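Local coordinates for switch-activating protein 1 (Schizosaccharomyces pombe, PDB 5JDK) that binds specific double-stranded DNA sequences, among them the mating-type switch-activating site SAS1 and the rDNA replication fork barrier RFB1, where it blocks replication forks, at residues E93-H98 with E111-C116; H49-V52 with E58-A61. All coordinates share one frame; numbering follows the deposited sequence.

Contact 1: residues E93-H98 with E111-C116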
ATOM      1  N   GLU A  93       7.424   6.384   4.642  1.00  7.12           N
ATOM      2  CA  GLU A  93       8.245   7.557   4.356  1.00  7.64           C
ATOM      3  C   GLU A  93       9.036   7.991   5.581  1.00  7.85           C
ATOM      4  O   GLU A  93      10.184   8.436   5.466  1.00  8.31           O
ATOM      5  CB  GLU A  93       7.390   8.686   3.789  1.00 10.32           C
ATOM      6  CG  GLU A  93       6.831   8.385   2.394  1.00 11.58           C
ATOM      7  CD  GLU A  93       7.893   8.326   1.309  1.00 14.79           C
ATOM      8  OE1 GLU A  93       8.956   8.964   1.472  1.00 18.54           O
ATOM      9  OE2 GLU A  93       7.658   7.665   0.286  1.00 16.44           O
ATOM     10  N   GLN A  94       8.449   7.859   6.766  1.00  7.52           N
ATOM     11  CA  GLN A  94       9.198   8.159   7.986  1.00  7.64           C
ATOM     12  C   GLN A  94      10.360   7.188   8.181  1.00  6.71           C
ATOM     13  O   GLN A  94      11.474   7.596   8.559  1.00  7.87           O
ATOM     14  CB  GLN A  94       8.246   8.156   9.177  1.00  8.75           C
ATOM     15  CG  GLN A  94       7.250   9.308   9.063  1.00 14.16           C
ATOM     16  CD  GLN A  94       6.130   9.269  10.074  1.00 33.02           C
ATOM     17  OE1 GLN A  94       6.036   8.351  10.894  1.00 33.77           O
ATOM     18  NE2 GLN A  94       5.265  10.279  10.019  1.00 32.21           N
ATOM     19  N   ARG A  95      10.125   5.903   7.917  1.00  6.40           N
ATOM     20  CA  ARG A  95      11.196   4.922   7.994  1.00  6.72           C
ATOM     21  C   ARG A  95      12.308   5.256   7.014  1.00  6.66           C
ATOM     22  O   ARG A  95      13.489   5.168   7.358  1.00  8.00           O
ATOM     23  CB  ARG A  95      10.647   3.513   7.751  1.00  6.68           C
ATOM     24  CG  ARG A  95       9.774   3.024   8.900  1.00  6.71           C
ATOM     25  CD  ARG A  95       9.112   1.672   8.628  1.00  6.64           C
ATOM     26  NE  ARG A  95      10.086   0.680   8.189  1.00  7.55           N
ATOM     27  CZ  ARG A  95      10.988   0.118   8.981  1.00  7.17           C
ATOM     28  NH1 ARG A  95      11.006   0.368  10.288  1.00  8.14           N
ATOM     29  NH2 ARG A  95      11.878  -0.706   8.459  1.00  9.05           N
ATOM     30  N   LEU A  96      11.969   5.666   5.792  1.00  7.44           N
ATOM     31  CA  LEU A  96      13.008   6.037   4.836  1.00  8.73           C
ATOM     32  C   LEU A  96      13.805   7.220   5.353  1.00  9.05           C
ATOM     33  O   LEU A  96      15.040   7.255   5.234  1.00 10.19           O
ATOM     34  CB  LEU A  96      12.391   6.385   3.481  1.00  9.72           C
ATOM     35  CG  LEU A  96      11.801   5.234   2.675  1.00  9.78           C
ATOM     36  CD1 LEU A  96      11.231   5.766   1.374  1.00 10.73           C
ATOM     37  CD2 LEU A  96      12.837   4.174   2.393  1.00 12.64           C
ATOM     38  N   ALA A  97      13.118   8.207   5.925  1.00  8.73           N
ATOM     39  CA  ALA A  97      13.799   9.400   6.405  1.00  9.99           C
ATOM     40  C   ALA A  97      14.707   9.091   7.583  1.00  9.80           C
ATOM     41  O   ALA A  97      15.684   9.813   7.815  1.00 12.44           O
ATOM     42  CB  ALA A  97      12.776  10.455   6.813  1.00 11.76           C
ATOM     43  N   HIS A  98      14.403   8.050   8.346  1.00  9.23           N
ATOM     44  CA  HIS A  98      15.163   7.763   9.547  1.00 10.78           C
ATOM     45  C   HIS A  98      16.097   6.572   9.395  1.00  9.50           C
ATOM     46  O   HIS A  98      16.772   6.210  10.369  1.00 12.45           O
ATOM     47  CB  HIS A  98      14.213   7.663  10.738  1.00 14.41           C
ATOM     48  CG  HIS A  98      13.558   8.974  11.057  1.00 20.33           C
ATOM     49  ND1 HIS A  98      14.241  10.017  11.646  1.00 32.44           N
ATOM     50  CD2 HIS A  98      12.310   9.439  10.806  1.00 29.99           C
ATOM     51  CE1 HIS A  98      13.431  11.054  11.778  1.00 37.48           C
ATOM     52  NE2 HIS A  98      12.254  10.729  11.274  1.00 34.83           N
ATOM     53  N   GLU A 111      10.252  -6.977   4.308  1.00  8.21           N
ATOM     54  CA  GLU A 111       9.161  -7.297   3.388  1.00  8.87           C
ATOM     55  C   GLU A 111       8.177  -6.145   3.293  1.00  7.18           C
ATOM     56  O   GLU A 111       7.765  -5.751   2.190  1.00  8.06           O
ATOM     57  CB  GLU A 111       8.414  -8.576   3.779  1.00  9.10           C
ATOM     58  CG  GLU A 111       7.327  -8.847   2.730  1.00 12.11           C
ATOM     59  CD  GLU A 111       6.540 -10.116   2.912  1.00 12.05           C
ATOM     60  OE1 GLU A 111       6.648 -10.769   3.967  1.00 14.01           O
ATOM     61  OE2 GLU A 111       5.791 -10.444   1.963  1.00 14.13           O
ATOM     62  N   LEU A 112       7.766  -5.588   4.434  1.00  7.26           N
ATOM     63  CA  LEU A 112       6.809  -4.490   4.354  1.00  7.10           C
ATOM     64  C   LEU A 112       7.409  -3.304   3.610  1.00  6.91           C
ATOM     65  O   LEU A 112       6.743  -2.679   2.777  1.00  7.27           O
ATOM     66  CB  LEU A 112       6.301  -4.093   5.742  1.00  7.16           C
ATOM     67  CG  LEU A 112       5.156  -3.070   5.738  1.00  7.04           C
ATOM     68  CD1 LEU A 112       4.000  -3.480   4.879  1.00  8.11           C
ATOM     69  CD2 LEU A 112       4.665  -2.831   7.158  1.00  8.54           C
ATOM     70  N   ASP A 113       8.671  -2.988   3.878  1.00  7.31           N
ATOM     71  CA  ASP A 113       9.308  -1.890   3.167  1.00  6.96           C
ATOM     72  C   ASP A 113       9.341  -2.158   1.664  1.00  6.73           C
ATOM     73  O   ASP A 113       9.144  -1.233   0.863  1.00  7.44           O
ATOM     74  CB  ASP A 113      10.729  -1.673   3.692  1.00  7.29           C
ATOM     75  CG  ASP A 113      10.787  -0.977   5.053  1.00  6.75           C
ATOM     76  OD1 ASP A 113       9.758  -0.467   5.549  1.00  7.79           O
ATOM     77  OD2 ASP A 113      11.907  -0.926   5.606  1.00  8.40           O
ATOM     78  N   GLN A 114       9.638  -3.401   1.258  1.00  7.08           N
ATOM     79  CA  GLN A 114       9.700  -3.715  -0.169  1.00  8.26           C
ATOM     80  C   GLN A 114       8.334  -3.573  -0.823  1.00  6.99           C
ATOM     81  O   GLN A 114       8.215  -3.037  -1.939  1.00  7.60           O
ATOM     82  CB  GLN A 114      10.250  -5.126  -0.373  1.00  8.84           C
ATOM     83  CG  GLN A 114      10.467  -5.499  -1.833  1.00 11.75           C
ATOM     84  CD  GLN A 114       9.180  -5.849  -2.568  1.00 36.28           C
ATOM     85  OE1 GLN A 114       8.927  -5.351  -3.666  1.00 43.21           O
ATOM     86  NE2 GLN A 114       8.367  -6.713  -1.968  1.00 37.44           N
ATOM     87  N   LEU A 115       7.289  -4.041  -0.145  1.00  6.73           N
ATOM     88  CA  LEU A 115       5.937  -3.868  -0.660  1.00  7.55           C
ATOM     89  C   LEU A 115       5.587  -2.393  -0.791  1.00  6.22           C
ATOM     90  O   LEU A 115       4.993  -1.975  -1.794  1.00  6.53           O
ATOM     91  CB  LEU A 115       4.948  -4.586   0.256  1.00  6.79           C
ATOM     92  CG  LEU A 115       5.053  -6.105   0.243  1.00  7.96           C
ATOM     93  CD1 LEU A 115       4.325  -6.695   1.436  1.00  8.87           C
ATOM     94  CD2 LEU A 115       4.481  -6.672  -1.048  1.00  8.76           C
ATOM     95  N   CYS A 116       5.945  -1.598   0.212  1.00  6.64           N
ATOM     96  CA  CYS A 116       5.692  -0.172   0.151  1.00  5.97           C
ATOM     97  C   CYS A 116       6.456   0.484  -0.997  1.00  6.42           C
ATOM     98  O   CYS A 116       5.919   1.355  -1.687  1.00  7.03           O
ATOM     99  CB  CYS A 116       6.056   0.475   1.483  1.00  6.32           C
ATOM    100  SG  CYS A 116       4.958   0.019   2.842  1.00  6.59           S
TER
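Arg95 and Asp113 join helix 78-98 to helix 107-131 through a two-pronged salt bridge. The arginine presents the side of its guanidinium: NE donates to Asp113 OD1 at 2.9 Å (N-H...O angle 165°), and NH2 donates to Asp113 OD2 at 2.9 Å, nearly straight. Both oxygens lie close to the guanidinium plane, and each is met on its syn side. The two flat groups are nevertheless twisted 31° apart, so that the N-H of NH2 approaches OD2 from somewhat outside the carboxylate plane. The arginine chain runs extended through CD, then bends at chi3 (51°), and this kink turns NE and NH2 toward the acid. Asp113 sets its CG beside the backbone N, reaching across the gap; the CA atoms of Arg95 and Asp113 are 8.6 Å apart. NH2 of Arg95 is shared with Glu109, so one guanidinium serves two acids. A leucine in place of Arg95 would probably leave Asp113 and Glu109 without this common positive partner. About one helical turn further along helix 107-131, Cys116 packs on Ile88, Met89 and Tyr92. The arrangement is typical of a surface salt bridge at the edge of the packing between two successive helices of the Sap1 DNA-binding domain.

Contact 2: residues H49-V52 with E58-A61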
ATOM      1  N   HIS A  49      -1.821  -3.420 -10.776  1.00  8.08           N
ATOM      2  CA  HIS A  49      -2.154  -3.019 -12.135  1.00  9.25           C
ATOM      3  C   HIS A  49      -3.644  -2.827 -12.328  1.00  8.83           C
ATOM      4  O   HIS A  49      -4.062  -2.339 -13.385  1.00 11.56           O
ATOM      5  CB  HIS A  49      -1.585  -4.027 -13.135  1.00 12.63           C
ATOM      6  CG  HIS A  49      -0.092  -3.965 -13.237  1.00 31.38           C
ATOM      7  ND1 HIS A  49       0.722  -5.053 -13.006  1.00 42.00           N
ATOM      8  CD2 HIS A  49       0.735  -2.930 -13.515  1.00 39.14           C
ATOM      9  CE1 HIS A  49       1.984  -4.695 -13.156  1.00 41.75           C
ATOM     10  NE2 HIS A  49       2.020  -3.411 -13.463  1.00 42.45           N
ATOM     11  N   GLU A  50      -4.444  -3.167 -11.327  1.00  8.83           N
ATOM     12  CA  GLU A  50      -5.878  -2.960 -11.393  1.00  9.10           C
ATOM     13  C   GLU A  50      -6.298  -1.564 -10.971  1.00  9.67           C
ATOM     14  O   GLU A  50      -7.419  -1.167 -11.297  1.00 12.64           O
ATOM     15  CB  GLU A  50      -6.610  -4.014 -10.555  1.00  9.28           C
ATOM     16  CG  GLU A  50      -6.342  -5.423 -11.051  1.00 10.41           C
ATOM     17  CD  GLU A  50      -7.051  -6.506 -10.273  1.00 10.69           C
ATOM     18  OE1 GLU A  50      -6.752  -7.686 -10.501  1.00 15.91           O
ATOM     19  OE2 GLU A  50      -7.906  -6.194  -9.433  1.00 16.05           O
ATOM     20  N   LEU A  51      -5.434  -0.798 -10.299  1.00  8.30           N
ATOM     21  CA  LEU A  51      -5.756   0.585  -9.975  1.00  8.41           C
ATOM     22  C   LEU A  51      -5.698   1.430 -11.244  1.00  9.11           C
ATOM     23  O   LEU A  51      -4.691   1.437 -11.965  1.00 11.06           O
ATOM     24  CB  LEU A  51      -4.800   1.131  -8.914  1.00  8.16           C
ATOM     25  CG  LEU A  51      -4.990   2.611  -8.585  1.00  8.68           C
ATOM     26  CD1 LEU A  51      -6.375   2.901  -8.018  1.00  9.44           C
ATOM     27  CD2 LEU A  51      -3.942   3.085  -7.609  1.00 10.40           C
ATOM     28  N   VAL A  52      -6.797   2.113 -11.533  1.00  9.49           N
ATOM     29  CA  VAL A  52      -6.927   3.008 -12.680  1.00 10.78           C
ATOM     30  C   VAL A  52      -7.047   4.426 -12.141  1.00  9.60           C
ATOM     31  O   VAL A  52      -7.812   4.671 -11.206  1.00  8.76           O
ATOM     32  CB  VAL A  52      -8.149   2.631 -13.548  1.00 11.89           C
ATOM     33  CG1 VAL A  52      -8.386   3.659 -14.656  1.00 16.16           C
ATOM     34  CG2 VAL A  52      -7.979   1.235 -14.135  1.00 16.01           C
ATOM     35  N   GLU A  58     -13.292   1.815  -6.740  1.00  7.32           N
ATOM     36  CA  GLU A  58     -13.424   0.401  -7.083  1.00  7.81           C
ATOM     37  C   GLU A  58     -12.242  -0.399  -6.551  1.00  6.18           C
ATOM     38  O   GLU A  58     -12.394  -1.554  -6.116  1.00  7.25           O
ATOM     39  CB  GLU A  58     -13.478   0.235  -8.606  1.00 12.78           C
ATOM     40  CG  GLU A  58     -14.688   0.791  -9.314  1.00 33.06           C
ATOM     41  CD  GLU A  58     -14.430   0.989 -10.798  1.00 44.15           C
ATOM     42  OE1 GLU A  58     -14.776   2.068 -11.331  1.00 46.35           O
ATOM     43  OE2 GLU A  58     -13.868   0.061 -11.425  1.00 37.53           O
ATOM     44  N   PHE A  59     -11.048   0.194  -6.604  1.00  6.58           N
ATOM     45  CA  PHE A  59      -9.837  -0.501  -6.197  1.00  6.40           C
ATOM     46  C   PHE A  59      -9.811  -0.723  -4.691  1.00  5.52           C
ATOM     47  O   PHE A  59      -9.640  -1.859  -4.226  1.00  6.01           O
ATOM     48  CB  PHE A  59      -8.598   0.272  -6.654  1.00  6.60           C
ATOM     49  CG  PHE A  59      -7.312  -0.392  -6.266  1.00  6.71           C
ATOM     50  CD1 PHE A  59      -6.838  -1.491  -6.961  1.00  7.56           C
ATOM     51  CD2 PHE A  59      -6.590   0.056  -5.180  1.00  7.51           C
ATOM     52  CE1 PHE A  59      -5.673  -2.113  -6.582  1.00  8.40           C
ATOM     53  CE2 PHE A  59      -5.422  -0.554  -4.804  1.00  8.40           C
ATOM     54  CZ  PHE A  59      -4.960  -1.646  -5.509  1.00  9.06           C
ATOM     55  N   TYR A  60      -9.966   0.349  -3.903  1.00  5.90           N
ATOM     56  CA  TYR A  60      -9.889   0.173  -2.456  1.00  6.04           C
ATOM     57  C   TYR A  60     -11.052  -0.654  -1.931  1.00  5.73           C
ATOM     58  O   TYR A  60     -10.897  -1.368  -0.927  1.00  5.91           O
ATOM     59  CB  TYR A  60      -9.710   1.521  -1.719  1.00  6.44           C
ATOM     60  CG  TYR A  60      -8.382   2.149  -2.121  1.00  6.73           C
ATOM     61  CD1 TYR A  60      -7.179   1.597  -1.704  1.00  6.63           C
ATOM     62  CD2 TYR A  60      -8.332   3.225  -2.992  1.00  6.59           C
ATOM     63  CE1 TYR A  60      -5.967   2.105  -2.130  1.00  7.54           C
ATOM     64  CE2 TYR A  60      -7.123   3.752  -3.417  1.00  6.75           C
ATOM     65  CZ  TYR A  60      -5.942   3.176  -2.994  1.00  6.43           C
ATOM     66  OH  TYR A  60      -4.728   3.638  -3.434  1.00  8.16           O
ATOM     67  N   ALA A  61     -12.210  -0.585  -2.588  1.00  5.62           N
ATOM     68  CA  ALA A  61     -13.312  -1.454  -2.189  1.00  6.31           C
ATOM     69  C   ALA A  61     -12.946  -2.916  -2.389  1.00  5.45           C
ATOM     70  O   ALA A  61     -13.236  -3.769  -1.531  1.00  6.48           O
ATOM     71  CB  ALA A  61     -14.576  -1.125  -2.982  1.00  6.59           C
TER
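Leu51 lies across the ring of Phe59, and this pair makes most of the contact. Leu51 CB sits over one face, offset toward the rim, in a CH-pi contact, 4.0 Å from the ring centroid and 14° off the normal, while its CD1 packs at the root of the ring, 3.7 Å from Phe59 CB. Phe59 holds CG anti to its backbone N (chi1 -180°), which turns the ring so that one face meets the leucine. The backbone joins in, with Leu51 N 3.7 Å from Phe59 CD1. Tyr60 touches more lightly: its OH stays 4.3 Å from Leu51 CD2 and is hydrogen-bonded to a glycerol, while its ring takes Phe59 CD2 over its centre, 3.7 Å above the plane. Trp119 of helix 107-131 meets the Phe59 ring with nearly parallel planes, and packs on Leu51 and Tyr60. The Glu50 side chain is looser and faces solvent, coming no closer than 4.4 Å (CB to Phe59 CD1), and its carboxylate turns to a salt bridge with Lys62. No hydrogen bond links the two segments, which implies that the turn is held against the helix by apolar and CH-pi contacts, with charge kept to the exposed margin.

From the N terminus, the chain leaves helix 34-46 and enters the turn where contact 2 closes a short loop, folding residues 49-52 back on the start of helix 56-71. The chain then passes through helix 78-98, and contact 1 closes the longer connection leading into helix 107-131. The two closures follow in series, neither enclosing nor crossing the other. Their centres lie 22 Å apart on opposite sides of the chain's centre, and their nearest atoms are about 11 Å apart. Helix 107-131 is common to both regions: it supplies 111-116 to contact 1, and further along, its Leu123 and Leu126 pack on Leu51 of contact 2.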